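PDB 7DVE: C-glycoside 3-oxidase from Microbacterium trichothecenolyticum, which oxidises the C3 hydroxyl of the sugar in C-glycosides such as isoorientin and mangiferin, using one bound FAD and molecular oxygen and releasing hydrogen peroxide. Local coordinates for residues F117-G122 and D391-P396; L280-G285 and V383-S388. All blocks are in the same frame, centred on the assembly; numbering follows the deposited sequence.

Contact 1 (F117-G122 and D391-P396); sequences FSSNVG and DGYGMP. With FAD (flavin-adenine dinucleotide), chain C.
S119 and Y393 meet hydroxyl to hydroxyl, OG of S119 lying 2.8 Å from OH of Y393 in a hydrogen bond that either could donate. The serine oxygen stands oblique to the phenol ring, 3.7 Å from its CZ. On S119, OG is turned beside the backbone N and opposite the carbonyl carbon (chi1 -80°), which also brings it near R276 and Y98, both hydrogen-bonded to it. A buried hydroxyl thus gathers a tyrosine from the far loop, a second tyrosine and an arginine. Behind it runs the 117-122 loop of this GMC oxidoreductase, laid along the adenosine ribose of FAD: O of S118 is 3.3 Å from ribose O2B, and O of N120 is 3.0 Å from O3B. N120 is pinned by its own amide, whose ND2 donates to O of V121 (2.9 Å), while OD1 is held by H127. On the opposing side, Y393 sits in a type I turn from D391 to G394. OD1 of D391 accepts from N of Y393 at 2.8 Å, an Asx turn, and from N of M395 at 3.2 Å, the two donors approaching opposite faces of the carboxylate; Q279 binds its OD2.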
loop_
_atom_site.group_PDB
_atom_site.type_symbol
_atom_site.label_atom_id
_atom_site.label_comp_id
_atom_site.label_asym_id
_atom_site.label_seq_id
_atom_site.Cartn_x
_atom_site.Cartn_y
_atom_site.Cartn_z
ATOM N N PHE A 117 -5.724 9.003 1.702
ATOM C CA PHE A 117 -4.381 9.126 2.248
ATOM C C PHE A 117 -4.424 8.796 3.734
ATOM O O PHE A 117 -5.489 8.836 4.358
ATOM C CB PHE A 117 -3.809 10.540 2.092
ATOM C CG PHE A 117 -4.086 11.178 0.762
ATOM C CD1 PHE A 117 -5.266 11.881 0.547
ATOM C CD2 PHE A 117 -3.151 11.109 -0.256
ATOM C CE1 PHE A 117 -5.525 12.462 -0.644
ATOM C CE2 PHE A 117 -3.410 11.708 -1.485
ATOM C CZ PHE A 117 -4.598 12.388 -1.672
ATOM N N SER A 118 -3.247 8.513 4.299
ATOM C CA SER A 118 -3.019 8.441 5.743
ATOM C C SER A 118 -1.793 9.278 6.090
ATOM O O SER A 118 -0.801 9.259 5.366
ATOM C CB SER A 118 -2.783 6.995 6.245
ATOM O OG SER A 118 -3.958 6.215 6.174
ATOM N N SER A 119 -1.846 9.992 7.208
ATOM C CA SER A 119 -0.731 10.836 7.647
ATOM C C SER A 119 -0.396 10.446 9.082
ATOM O O SER A 119 -1.038 10.928 10.022
ATOM C CB SER A 119 -1.079 12.312 7.544
ATOM O OG SER A 119 -0.942 12.766 6.206
ATOM N N ASN A 120 0.603 9.575 9.242
ATOM C CA ASN A 120 0.967 9.015 10.545
ATOM C C ASN A 120 2.223 8.171 10.386
ATOM O O ASN A 120 2.588 7.783 9.273
ATOM C CB ASN A 120 -0.166 8.176 11.130
ATOM C CG ASN A 120 -0.575 7.033 10.212
ATOM O OD1 ASN A 120 -1.519 7.165 9.418
ATOM N ND2 ASN A 120 0.138 5.895 10.312
ATOM N N VAL A 121 2.898 7.904 11.503
ATOM C CA VAL A 121 4.034 6.989 11.446
ATOM C C VAL A 121 3.499 5.594 11.155
ATOM O O VAL A 121 2.536 5.141 11.780
ATOM C CB VAL A 121 4.864 7.067 12.739
ATOM C CG1 VAL A 121 5.952 5.978 12.772
ATOM C CG2 VAL A 121 5.540 8.457 12.834
ATOM N N GLY A 122 4.049 4.949 10.129
ATOM C CA GLY A 122 3.502 3.713 9.603
ATOM C C GLY A 122 2.727 3.858 8.303
ATOM O O GLY A 122 2.489 2.842 7.626
ATOM N N ASP A 391 -2.899 22.528 -0.521
ATOM C CA ASP A 391 -3.719 21.661 0.307
ATOM C C ASP A 391 -3.544 22.070 1.770
ATOM O O ASP A 391 -2.949 23.108 2.077
ATOM C CB ASP A 391 -3.386 20.196 0.020
ATOM C CG ASP A 391 -2.004 19.777 0.510
ATOM O OD1 ASP A 391 -1.311 20.563 1.197
ATOM O OD2 ASP A 391 -1.605 18.625 0.192
ATOM N N GLY A 392 -4.056 21.251 2.692
ATOM C CA GLY A 392 -4.002 21.590 4.104
ATOM C C GLY A 392 -2.605 21.639 4.678
ATOM O O GLY A 392 -2.414 22.203 5.760
ATOM N N TYR A 393 -1.627 21.057 3.980
ATOM C CA TYR A 393 -0.209 21.126 4.325
ATOM C C TYR A 393 0.537 22.257 3.609
ATOM O O TYR A 393 1.741 22.443 3.845
ATOM C CB TYR A 393 0.463 19.785 3.998
ATOM C CG TYR A 393 -0.040 18.608 4.815
ATOM C CD1 TYR A 393 0.348 18.443 6.132
ATOM C CD2 TYR A 393 -0.898 17.664 4.266
ATOM C CE1 TYR A 393 -0.102 17.375 6.881
ATOM C CE2 TYR A 393 -1.351 16.586 5.010
ATOM C CZ TYR A 393 -0.943 16.447 6.317
ATOM O OH TYR A 393 -1.367 15.388 7.088
ATOM N N GLY A 394 -0.137 23.009 2.738
ATOM C CA GLY A 394 0.527 24.046 1.969
ATOM C C GLY A 394 1.341 23.568 0.790
ATOM O O GLY A 394 2.166 24.333 0.276
ATOM N N MET A 395 1.161 22.424 0.380
ATOM C CA MET A 395 1.706 21.719 -0.766
ATOM C C MET A 395 0.797 21.940 -1.961
ATOM O O MET A 395 -0.405 22.157 -1.787
ATOM C CB MET A 395 1.820 20.224 -0.457
ATOM C CG MET A 395 2.935 19.854 0.524
ATOM S SD MET A 395 4.516 20.699 0.272
ATOM C CE MET A 395 5.277 19.655 -0.967
ATOM N N PRO A 396 1.341 21.924 -3.179
ATOM C CA PRO A 396 0.527 22.301 -4.344
ATOM C C PRO A 396 -0.680 21.392 -4.486
ATOM O O PRO A 396 -0.561 20.162 -4.431
ATOM C CB PRO A 396 1.488 22.168 -5.530
ATOM C CG PRO A 396 2.849 22.093 -4.961
ATOM C CD PRO A 396 2.782 21.896 -3.476
HETATM P PA FAD C . 2.010 5.061 2.641
HETATM O O1A FAD C . 0.941 6.037 2.317
HETATM O O2A FAD C . 1.636 3.769 3.261
HETATM O O5B FAD C . 3.004 5.920 3.577
HETATM C C5B FAD C . 3.517 7.163 3.091
HETATM C C4B FAD C . 3.835 8.075 4.249
HETATM O O4B FAD C . 4.415 9.272 3.652
HETATM C C3B FAD C . 2.548 8.545 4.957
HETATM O O3B FAD C . 2.692 8.290 6.368
HETATM C C2B FAD C . 2.576 10.053 4.670
HETATM O O2B FAD C . 2.081 10.816 5.774
HETATM C C1B FAD C . 4.056 10.338 4.519
HETATM N N9A FAD C . 4.283 11.638 3.790
HETATM C C8A FAD C . 3.688 11.900 2.615
HETATM N N7A FAD C . 4.079 13.110 2.202
HETATM C C5A FAD C . 4.910 13.613 3.117
HETATM C C6A FAD C . 5.578 14.774 3.161
HETATM N N6A FAD C . 5.391 15.601 2.133
HETATM N N1A FAD C . 6.398 15.098 4.179
HETATM C C2A FAD C . 6.544 14.177 5.219
HETATM N N3A FAD C . 5.844 12.958 5.147
HETATM C C4A FAD C . 5.043 12.702 4.099
HETATM N N1 FAD C . -2.372 -2.943 0.534
HETATM C C2 FAD C . -2.042 -4.246 0.206
HETATM O O2 FAD C . -1.043 -4.431 -0.478
HETATM N N3 FAD C . -2.848 -5.311 0.641
HETATM C C4 FAD C . -3.973 -5.057 1.458
HETATM O O4 FAD C . -4.661 -6.004 1.854
HETATM C C4X FAD C . -4.289 -3.741 1.777
HETATM N N5 FAD C . -5.385 -3.420 2.507
HETATM C C5X FAD C . -5.576 -2.131 2.911
HETATM C C6 FAD C . -6.627 -1.797 3.786
HETATM C C7 FAD C . -6.811 -0.502 4.259
HETATM C C7M FAD C . -7.973 -0.170 5.230
HETATM C C8 FAD C . -5.934 0.503 3.849
HETATM C C8M FAD C . -6.129 1.942 4.361
HETATM C C9 FAD C . -4.889 0.185 2.970
HETATM C C9A FAD C . -4.705 -1.125 2.490
HETATM N N10 FAD C . -3.710 -1.434 1.628
HETATM C C10 FAD C . -3.472 -2.708 1.308
HETATM C "C1'" FAD C . -2.817 -0.406 1.021
HETATM C "C2'" FAD C . -1.466 -0.217 1.722
HETATM O "O2'" FAD C . -1.705 0.350 3.021
HETATM C "C3'" FAD C . -0.521 0.680 0.855
HETATM O "O3'" FAD C . -0.282 0.052 -0.413
HETATM C "C4'" FAD C . 0.850 0.845 1.513
HETATM O "O4'" FAD C . 0.691 1.408 2.806
HETATM C "C5'" FAD C . 1.747 1.785 0.664
HETATM O "O5'" FAD C . 2.950 2.118 1.386
HETATM P P FAD C . 3.825 3.450 1.106
HETATM O O1P FAD C . 4.866 3.665 2.149
HETATM O O2P FAD C . 4.230 3.355 -0.312
HETATM O O3P FAD C . 2.876 4.742 1.326
#

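Contact 2 (L280-G285 and V383-S388); sequences LLWASG and VAFSDS
W282 lays its indole against F385, while L280, two residues earlier on the same helix, turns its side chain the other way, onto V237 and V240. With CG of W282 anti to the backbone N (chi1 174°), the indole reaches across to the strand. There CB of F385 sits over one face of the five-membered ring, 3.7 Å from its centroid and 15° off the normal, a CH-pi contact. The phenyl ring is set obliquely to the indole, the planes inclined at 34°, with its CD2 3.7 Å from CB of W282. The contact joins the C-terminal turn of helix 276-283 to strand 382-386, one half of a two-stranded antiparallel sheet with 396-401. OD1 of D387 comes to the indole's edge, 4.3 Å from CZ2 of W282. R287 makes a cation-pi contact with the same indole. Beyond W282 the helix ends in a Schellman motif at G285, whose phi is positive and whose N bonds to O of W282; O of L280 takes both N of S284 and OG of S284 (2.7 Å), from opposite faces. At the corner of the chain past F385, OG of S386 accepts from N of S388 at 3.3 Å, forming an ST turn.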
loop_
_atom_site.group_PDB
_atom_site.type_symbol
_atom_site.label_atom_id
_atom_site.label_comp_id
_atom_site.label_asym_id
_atom_site.label_seq_id
_atom_site.Cartn_x
_atom_site.Cartn_y
_atom_site.Cartn_z
ATOM N N LEU A 280 5.553 16.317 -4.081
ATOM C CA LEU A 280 6.808 16.858 -3.575
ATOM C C LEU A 280 7.785 17.122 -4.711
ATOM O O LEU A 280 8.459 18.161 -4.726
ATOM C CB LEU A 280 7.412 15.905 -2.544
ATOM C CG LEU A 280 8.841 16.197 -2.093
ATOM C CD1 LEU A 280 8.940 17.606 -1.513
ATOM C CD2 LEU A 280 9.293 15.148 -1.080
ATOM N N LEU A 281 7.861 16.206 -5.688
ATOM C CA LEU A 281 8.786 16.417 -6.802
ATOM C C LEU A 281 8.381 17.639 -7.629
ATOM O O LEU A 281 9.233 18.439 -8.021
ATOM C CB LEU A 281 8.874 15.163 -7.688
ATOM C CG LEU A 281 9.385 13.802 -7.152
ATOM C CD1 LEU A 281 10.101 12.989 -8.230
ATOM C CD2 LEU A 281 10.260 13.943 -5.918
ATOM N N TRP A 282 7.081 17.814 -7.880
ATOM C CA TRP A 282 6.603 19.000 -8.598
ATOM C C TRP A 282 6.942 20.275 -7.834
ATOM O O TRP A 282 7.492 21.225 -8.401
ATOM C CB TRP A 282 5.095 18.900 -8.846
ATOM C CG TRP A 282 4.484 20.138 -9.465
ATOM C CD1 TRP A 282 4.003 21.238 -8.811
ATOM C CD2 TRP A 282 4.275 20.381 -10.859
ATOM N NE1 TRP A 282 3.529 22.161 -9.715
ATOM C CE2 TRP A 282 3.684 21.655 -10.978
ATOM C CE3 TRP A 282 4.536 19.644 -12.017
ATOM C CZ2 TRP A 282 3.346 22.209 -12.213
ATOM C CZ3 TRP A 282 4.215 20.205 -13.252
ATOM C CH2 TRP A 282 3.629 21.470 -13.338
ATOM N N ALA A 283 6.638 20.301 -6.534
ATOM C CA ALA A 283 6.987 21.453 -5.707
ATOM C C ALA A 283 8.483 21.750 -5.728
ATOM O O ALA A 283 8.879 22.911 -5.570
ATOM C CB ALA A 283 6.523 21.228 -4.270
ATOM N N SER A 284 9.329 20.737 -5.919
ATOM C CA SER A 284 10.771 20.960 -5.931
ATOM C C SER A 284 11.325 21.269 -7.321
ATOM O O SER A 284 12.549 21.399 -7.472
ATOM C CB SER A 284 11.501 19.744 -5.354
ATOM O OG SER A 284 10.831 19.257 -4.208
ATOM N N GLY A 285 10.467 21.398 -8.330
ATOM C CA GLY A 285 10.929 21.677 -9.678
ATOM C C GLY A 285 11.520 20.492 -10.411
ATOM O O GLY A 285 12.199 20.687 -11.419
ATOM N N VAL A 383 -2.252 12.701 -11.920
ATOM C CA VAL A 383 -2.408 13.735 -10.908
ATOM C C VAL A 383 -1.620 14.962 -11.357
ATOM O O VAL A 383 -0.421 14.866 -11.628
ATOM C CB VAL A 383 -1.961 13.257 -9.517
ATOM C CG1 VAL A 383 -0.586 12.629 -9.568
ATOM C CG2 VAL A 383 -1.992 14.421 -8.536
ATOM N N ALA A 384 -2.297 16.106 -11.444
ATOM C CA ALA A 384 -1.730 17.395 -11.811
ATOM C C ALA A 384 -1.740 18.331 -10.607
ATOM O O ALA A 384 -2.483 18.126 -9.644
ATOM C CB ALA A 384 -2.516 18.026 -12.971
ATOM N N PHE A 385 -0.928 19.383 -10.673
ATOM C CA PHE A 385 -0.719 20.244 -9.517
ATOM C C PHE A 385 -0.897 21.704 -9.896
ATOM O O PHE A 385 -0.669 22.096 -11.039
ATOM C CB PHE A 385 0.670 20.012 -8.906
ATOM C CG PHE A 385 0.885 18.608 -8.477
ATOM C CD1 PHE A 385 0.306 18.136 -7.314
ATOM C CD2 PHE A 385 1.621 17.730 -9.265
ATOM C CE1 PHE A 385 0.485 16.819 -6.930
ATOM C CE2 PHE A 385 1.795 16.423 -8.882
ATOM C CZ PHE A 385 1.220 15.970 -7.720
ATOM N N SER A 386 -1.315 22.501 -8.915
ATOM C CA SER A 386 -1.654 23.902 -9.109
ATOM C C SER A 386 -0.486 24.791 -8.714
ATOM O O SER A 386 0.185 24.537 -7.707
ATOM C CB SER A 386 -2.890 24.281 -8.289
ATOM O OG SER A 386 -3.243 25.645 -8.522
ATOM N N ASP A 387 -0.261 25.843 -9.514
ATOM C CA ASP A 387 0.748 26.851 -9.191
ATOM C C ASP A 387 0.348 27.699 -7.993
ATOM O O ASP A 387 1.217 28.232 -7.296
ATOM C CB ASP A 387 0.988 27.797 -10.374
ATOM C CG ASP A 387 1.703 27.139 -11.546
ATOM O OD1 ASP A 387 2.617 26.304 -11.322
ATOM O OD2 ASP A 387 1.379 27.523 -12.700
ATOM N N SER A 388 -0.948 27.856 -7.751
ATOM C CA SER A 388 -1.444 28.824 -6.783
ATOM C C SER A 388 -2.088 28.172 -5.573
ATOM O O SER A 388 -1.762 28.524 -4.436
ATOM C CB SER A 388 -2.463 29.755 -7.448
ATOM O OG SER A 388 -3.383 29.008 -8.225
#

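How the contacts relate
Contacts 1 and 2 have centres 14 Å apart and are joined by two continuous runs of chain. Strand 382-386 of contact 2 leads through short strand 389-390 and the turn D391-G394 into strand 396-401, its antiparallel partner, and helix 276-283 supplies R276 and Q279 to contact 1 before its last turn enters contact 2. They touch directly at P396, whose CB is 3.5 Å from O of S386 and whose CG is 3.8 Å from CB of A283; CE of M395 packs on the same CB at 3.9 Å. Contact 1 borders the ribose of FAD, with S119 about 5 Å from the FAD-binding E41 between side chains. Contact 2 is farther out, the side chain of F385 about 10 Å from the cofactor.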